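Local atomic coordinates of nitroreductase-like family protein (Bacillus cereus, PDB entry 2I7H), a protein that belongs to the nitroreductase-like family of homodimeric flavoproteins and binds flavin mononucleotide. Residues T41-W52 with E111-N122. Numbering follows the deposited sequence.
Sequences TWAPNHKHREPW and EDYAATCAFMQN. With FMN (flavin mononucleotide), chain J.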
loop_
_atom_site.group_PDB
_atom_site.type_symbol
_atom_site.label_atom_id
_atom_site.label_comp_id
_atom_site.label_asym_id
_atom_site.label_seq_id
_atom_site.Cartn_x
_atom_site.Cartn_y
_atom_site.Cartn_z
ATOM N N THR A 41 11.835 1.615 0.195
ATOM C CA THR A 41 11.670 2.980 0.721
ATOM C C THR A 41 11.233 3.973 -0.353
ATOM O O THR A 41 10.803 5.065 -0.043
ATOM C CB THR A 41 12.903 3.530 1.519
ATOM O OG1 THR A 41 14.039 3.573 0.670
ATOM C CG2 THR A 41 13.215 2.670 2.756
ATOM N N TRP A 42 11.292 3.579 -1.613
ATOM C CA TRP A 42 10.841 4.445 -2.690
ATOM C C TRP A 42 9.325 4.393 -2.816
ATOM O O TRP A 42 8.775 4.537 -3.872
ATOM C CB TRP A 42 11.572 4.096 -4.004
ATOM C CG TRP A 42 12.969 4.520 -3.924
ATOM C CD1 TRP A 42 14.017 3.775 -3.511
ATOM C CD2 TRP A 42 13.484 5.845 -4.186
ATOM N NE1 TRP A 42 15.173 4.541 -3.519
ATOM C CE2 TRP A 42 14.866 5.814 -3.919
ATOM C CE3 TRP A 42 12.904 7.041 -4.621
ATOM C CZ2 TRP A 42 15.695 6.939 -4.086
ATOM C CZ3 TRP A 42 13.712 8.151 -4.795
ATOM C CH2 TRP A 42 15.099 8.102 -4.506
ATOM N N ALA A 43 8.644 4.207 -1.709
ATOM C CA ALA A 43 7.192 4.234 -1.677
ATOM C C ALA A 43 6.750 5.694 -1.689
ATOM O O ALA A 43 7.474 6.555 -1.185
ATOM C CB ALA A 43 6.704 3.507 -0.412
ATOM N N PRO A 44 5.559 5.988 -2.254
ATOM C CA PRO A 44 5.051 7.360 -2.120
ATOM C C PRO A 44 4.840 7.657 -0.636
ATOM O O PRO A 44 4.458 6.765 0.145
ATOM C CB PRO A 44 3.678 7.282 -2.789
ATOM C CG PRO A 44 3.280 5.850 -2.647
ATOM C CD PRO A 44 4.583 5.134 -2.947
ATOM N N ASN A 45 5.102 8.885 -0.237
ATOM C CA ASN A 45 4.882 9.274 1.136
ATOM C C ASN A 45 4.734 10.755 1.215
ATOM O O ASN A 45 5.619 11.502 0.793
ATOM C CB ASN A 45 5.983 8.765 2.077
ATOM C CG ASN A 45 7.349 9.293 1.741
ATOM O OD1 ASN A 45 7.947 9.985 2.552
ATOM N ND2 ASN A 45 7.890 8.907 0.568
ATOM N N HIS A 46 3.614 11.183 1.768
ATOM C CA HIS A 46 3.257 12.576 1.696
ATOM C C HIS A 46 4.260 13.406 2.487
ATOM O O HIS A 46 4.664 13.028 3.583
ATOM C CB HIS A 46 1.796 12.828 2.114
ATOM C CG HIS A 46 1.244 14.126 1.606
ATOM N ND1 HIS A 46 0.798 15.131 2.437
ATOM C CD2 HIS A 46 1.114 14.608 0.350
ATOM C CE1 HIS A 46 0.392 16.160 1.718
ATOM N NE2 HIS A 46 0.567 15.866 0.445
ATOM N N LYS A 47 4.677 14.514 1.876
ATOM C CA LYS A 47 5.602 15.475 2.472
ATOM C C LYS A 47 6.964 14.880 2.849
ATOM O O LYS A 47 7.731 15.488 3.593
ATOM C CB LYS A 47 4.948 16.189 3.660
ATOM C CG LYS A 47 3.728 17.017 3.292
ATOM C CD LYS A 47 4.097 18.242 2.458
ATOM C CE LYS A 47 2.945 19.235 2.395
ATOM N NZ LYS A 47 3.430 20.610 2.084
ATOM N N HIS A 48 7.256 13.690 2.320
ATOM C CA HIS A 48 8.542 13.009 2.561
ATOM C C HIS A 48 8.765 12.777 4.068
ATOM O O HIS A 48 9.874 12.979 4.606
ATOM C CB HIS A 48 9.698 13.797 1.891
ATOM C CG HIS A 48 10.975 13.024 1.757
ATOM N ND1 HIS A 48 11.139 12.004 0.841
ATOM C CD2 HIS A 48 12.154 13.127 2.426
ATOM C CE1 HIS A 48 12.363 11.510 0.957
ATOM N NE2 HIS A 48 12.996 12.171 1.913
ATOM N N ARG A 49 7.689 12.377 4.748
ATOM C CA ARG A 49 7.744 12.082 6.192
ATOM C C ARG A 49 8.371 10.722 6.464
ATOM O O ARG A 49 8.775 10.457 7.597
ATOM C CB ARG A 49 6.369 12.167 6.863
ATOM C CG ARG A 49 5.830 13.561 6.988
ATOM C CD ARG A 49 4.648 13.618 7.951
ATOM N NE ARG A 49 3.459 12.967 7.407
ATOM C CZ ARG A 49 2.514 13.574 6.686
ATOM N NH1 ARG A 49 1.451 12.880 6.258
ATOM N NH2 ARG A 49 2.627 14.867 6.414
ATOM N N GLU A 50 8.441 9.881 5.425
ATOM C CA GLU A 50 9.017 8.533 5.511
ATOM C C GLU A 50 8.619 7.824 6.826
ATOM O O GLU A 50 9.480 7.500 7.635
ATOM C CB GLU A 50 10.555 8.579 5.348
ATOM C CG GLU A 50 11.028 9.031 3.980
ATOM C CD GLU A 50 12.558 9.058 3.871
ATOM O OE1 GLU A 50 13.214 9.946 4.470
ATOM O OE2 GLU A 50 13.104 8.165 3.199
ATOM N N PRO A 51 7.313 7.593 7.034
ATOM C CA PRO A 51 6.823 7.213 8.359
ATOM C C PRO A 51 7.259 5.826 8.850
ATOM O O PRO A 51 7.083 5.501 10.031
ATOM C CB PRO A 51 5.295 7.245 8.164
ATOM C CG PRO A 51 5.105 6.922 6.726
ATOM C CD PRO A 51 6.197 7.679 6.061
ATOM N N TRP A 52 7.802 5.015 7.960
ATOM C CA TRP A 52 8.014 3.595 8.262
ATOM C C TRP A 52 9.248 3.384 9.161
ATOM O O TRP A 52 10.239 4.105 9.043
ATOM C CB TRP A 52 8.141 2.798 6.957
ATOM C CG TRP A 52 9.004 3.498 5.951
ATOM C CD1 TRP A 52 10.396 3.624 5.984
ATOM C CD2 TRP A 52 8.570 4.222 4.780
ATOM N NE1 TRP A 52 10.824 4.345 4.911
ATOM C CE2 TRP A 52 9.742 4.743 4.157
ATOM C CE3 TRP A 52 7.324 4.482 4.206
ATOM C CZ2 TRP A 52 9.696 5.504 2.983
ATOM C CZ3 TRP A 52 7.270 5.252 3.017
ATOM C CH2 TRP A 52 8.463 5.752 2.429
ATOM N N GLU A 111 -2.465 9.298 5.866
ATOM C CA GLU A 111 -1.356 9.433 4.909
ATOM C C GLU A 111 -0.136 8.589 5.296
ATOM O O GLU A 111 0.425 7.895 4.476
ATOM C CB GLU A 111 -0.932 10.912 4.766
ATOM C CG GLU A 111 -1.810 11.688 3.831
ATOM C CD GLU A 111 -1.642 13.214 3.930
ATOM O OE1 GLU A 111 -0.894 13.727 4.762
ATOM O OE2 GLU A 111 -2.327 13.919 3.182
ATOM N N ASP A 112 0.275 8.660 6.544
ATOM C CA ASP A 112 1.441 7.909 6.982
ATOM C C ASP A 112 1.216 6.407 6.863
ATOM O O ASP A 112 2.098 5.654 6.425
ATOM C CB ASP A 112 1.803 8.329 8.406
ATOM C CG ASP A 112 2.406 9.714 8.445
ATOM O OD1 ASP A 112 2.723 10.262 7.361
ATOM O OD2 ASP A 112 2.605 10.231 9.547
ATOM N N TYR A 113 0.028 5.989 7.265
ATOM C CA TYR A 113 -0.383 4.605 7.186
ATOM C C TYR A 113 -0.443 4.109 5.724
ATOM O O TYR A 113 0.074 3.028 5.396
ATOM C CB TYR A 113 -1.734 4.467 7.899
ATOM C CG TYR A 113 -2.232 3.079 8.048
ATOM C CD1 TYR A 113 -1.724 2.232 9.025
ATOM C CD2 TYR A 113 -3.213 2.590 7.202
ATOM C CE1 TYR A 113 -2.193 0.922 9.158
ATOM C CE2 TYR A 113 -3.680 1.283 7.330
ATOM C CZ TYR A 113 -3.173 0.478 8.280
ATOM O OH TYR A 113 -3.689 -0.775 8.392
ATOM N N ALA A 114 -1.040 4.913 4.848
ATOM C CA ALA A 114 -1.013 4.659 3.405
ATOM C C ALA A 114 0.416 4.405 2.880
ATOM O O ALA A 114 0.679 3.384 2.210
ATOM C CB ALA A 114 -1.676 5.829 2.648
ATOM N N ALA A 115 1.319 5.331 3.201
ATOM C CA ALA A 115 2.725 5.244 2.832
ATOM C C ALA A 115 3.373 4.006 3.415
ATOM O O ALA A 115 4.176 3.341 2.752
ATOM C CB ALA A 115 3.485 6.530 3.288
ATOM N N THR A 116 3.042 3.690 4.668
ATOM C CA THR A 116 3.645 2.528 5.295
ATOM C C THR A 116 3.139 1.218 4.640
ATOM O O THR A 116 3.921 0.320 4.431
ATOM C CB THR A 116 3.465 2.555 6.794
ATOM O OG1 THR A 116 4.112 3.721 7.300
ATOM C CG2 THR A 116 4.079 1.345 7.410
ATOM N N CYS A 117 1.868 1.175 4.240
ATOM C CA CYS A 117 1.347 0.065 3.449
ATOM C C CYS A 117 1.939 -0.062 2.043
ATOM O O CYS A 117 2.152 -1.181 1.583
ATOM C CB CYS A 117 -0.167 0.130 3.368
ATOM S SG CYS A 117 -0.931 0.006 4.974
ATOM N N ALA A 118 2.206 1.074 1.385
ATOM C CA ALA A 118 2.848 1.113 0.082
ATOM C C ALA A 118 4.291 0.549 0.168
ATOM O O ALA A 118 4.703 -0.210 -0.699
ATOM C CB ALA A 118 2.831 2.608 -0.553
ATOM N N PHE A 119 5.037 0.952 1.202
ATOM C CA PHE A 119 6.369 0.418 1.525
ATOM C C PHE A 119 6.345 -1.101 1.706
ATOM O O PHE A 119 7.197 -1.803 1.155
ATOM C CB PHE A 119 6.904 1.157 2.768
ATOM C CG PHE A 119 8.089 0.519 3.438
ATOM C CD1 PHE A 119 9.380 0.747 2.974
ATOM C CD2 PHE A 119 7.915 -0.222 4.607
ATOM C CE1 PHE A 119 10.431 0.187 3.598
ATOM C CE2 PHE A 119 8.957 -0.792 5.234
ATOM C CZ PHE A 119 10.235 -0.609 4.741
HETATM N N MSE A 120 5.343 -1.619 2.420
HETATM C CA MSE A 120 5.250 -3.064 2.684
HETATM C C MSE A 120 4.909 -3.863 1.452
HETATM O O MSE A 120 5.462 -4.942 1.244
HETATM C CB MSE A 120 4.252 -3.388 3.811
HETATM C CG MSE A 120 4.735 -2.929 5.170
HETATM SE SE MSE A 120 3.484 -3.199 6.661
HETATM C CE MSE A 120 3.631 -5.098 6.847
ATOM N N GLN A 121 3.991 -3.331 0.655
ATOM C CA GLN A 121 3.646 -3.922 -0.611
ATOM C C GLN A 121 4.834 -3.913 -1.588
ATOM O O GLN A 121 5.103 -4.926 -2.221
ATOM C CB GLN A 121 2.418 -3.247 -1.226
ATOM C CG GLN A 121 2.109 -3.719 -2.652
ATOM C CD GLN A 121 1.697 -5.172 -2.766
ATOM O OE1 GLN A 121 1.361 -5.640 -3.864
ATOM N NE2 GLN A 121 1.734 -5.902 -1.664
ATOM N N ASN A 122 5.543 -2.777 -1.673
ATOM C CA ASN A 122 6.800 -2.707 -2.418
ATOM C C ASN A 122 7.718 -3.832 -2.000
ATOM O O ASN A 122 8.268 -4.536 -2.834
ATOM C CB ASN A 122 7.546 -1.419 -2.098
ATOM C CG ASN A 122 7.076 -0.234 -2.888
ATOM O OD1 ASN A 122 6.324 -0.334 -3.859
ATOM N ND2 ASN A 122 7.549 0.925 -2.472
HETATM N N1 FMN J . 0.591 14.566 -3.445
HETATM C C2 FMN J . -0.076 15.787 -3.569
HETATM O O2 FMN J . 0.298 16.638 -4.379
HETATM N N3 FMN J . -1.177 16.059 -2.781
HETATM C C4 FMN J . -1.618 15.116 -1.868
HETATM O O4 FMN J . -2.645 15.319 -1.232
HETATM C C4A FMN J . -0.952 13.893 -1.740
HETATM N N5 FMN J . -1.400 12.967 -0.819
HETATM C C5A FMN J . -0.754 11.760 -0.682
HETATM C C6 FMN J . -1.253 10.873 0.249
HETATM C C7 FMN J . -0.715 9.628 0.467
HETATM C C7M FMN J . -1.767 8.641 0.851
HETATM C C8 FMN J . 0.414 9.261 -0.273
HETATM C C8M FMN J . 0.882 7.837 -0.261
HETATM C C9 FMN J . 0.933 10.158 -1.222
HETATM C C9A FMN J . 0.353 11.425 -1.456
HETATM N N10 FMN J . 0.857 12.375 -2.383
HETATM C C10 FMN J . 0.161 13.592 -2.542
HETATM C "C1'" FMN J . 2.320 12.683 -2.209
HETATM C "C2'" FMN J . 3.299 11.863 -3.039
HETATM O "O2'" FMN J . 2.850 10.522 -3.189
HETATM C "C3'" FMN J . 4.642 11.923 -2.308
HETATM O "O3'" FMN J . 5.069 13.261 -2.129
HETATM C "C4'" FMN J . 5.735 11.198 -3.045
HETATM O "O4'" FMN J . 6.406 10.331 -2.168
HETATM C "C5'" FMN J . 6.735 12.212 -3.566
HETATM O "O5'" FMN J . 7.836 11.501 -4.057
HETATM P P FMN J . 7.641 10.407 -5.235
HETATM O O1P FMN J . 6.301 9.701 -5.120
HETATM O O2P FMN J . 8.753 9.374 -5.039
HETATM O O3P FMN J . 7.733 11.148 -6.581
HETATM O O HOH W 1 3.842 10.181 4.802
HETATM O O HOH W 2 0.354 16.033 5.348
HETATM O O HOH W 3 1.232 9.300 2.380
#
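Trp52 and Phe119 lie face to face, the five-membered ring of the indole and the phenyl ring 4.3 Å apart between centroids, planes 10° from parallel. With CG between N and the carbonyl carbon (chi1 43°), the indole is laid on the phenyl ring, and Glu50 CA and Pro51 CD back its other face. Trp52 CB adds a CH-pi contact over the phenyl face, 4.2 Å from the centroid. Thr41 N lies at the edge of that ring, with CG2 beside CE1. Small residues let loop 41-52 settle close to residues 111-122 of helix 106-129. Ala115 CB is a bump filling a loop hollow made by Pro44 O at 3.3 Å, Asn45 CB at 3.6 Å, Pro51 CG and Trp52 CZ3. Ala43 CB is the reverse, a loop bump in a helix hollow among Ala118, Phe119 and Asn122, whose ND2 bonds to Ala40 O. Pro51 CG fits between Asp112 O and Thr116 OG1, which itself bonds to that carbonyl. At the other end Arg49, bent at chi3 (-70°), spreads its guanidinium along two acids. NE and NH1 both grip Asp112 OD1, NE at 2.8 Å on the syn lone pair, and NH1 also reaches the anti lone pair of Glu111 OE1 at 2.9 Å. Glu111 OE2 bonds to Ser138 OG of the second subunit, and the OE1 bond from His46 ND1 is weak. Asn45 N donates to FMN O4' at 2.7 Å, and the His46 ring and Ala114 CB also touch FMN. Loop and helix thus build one wall of the FMN site at the dimer interface, as in the nitroreductase fold.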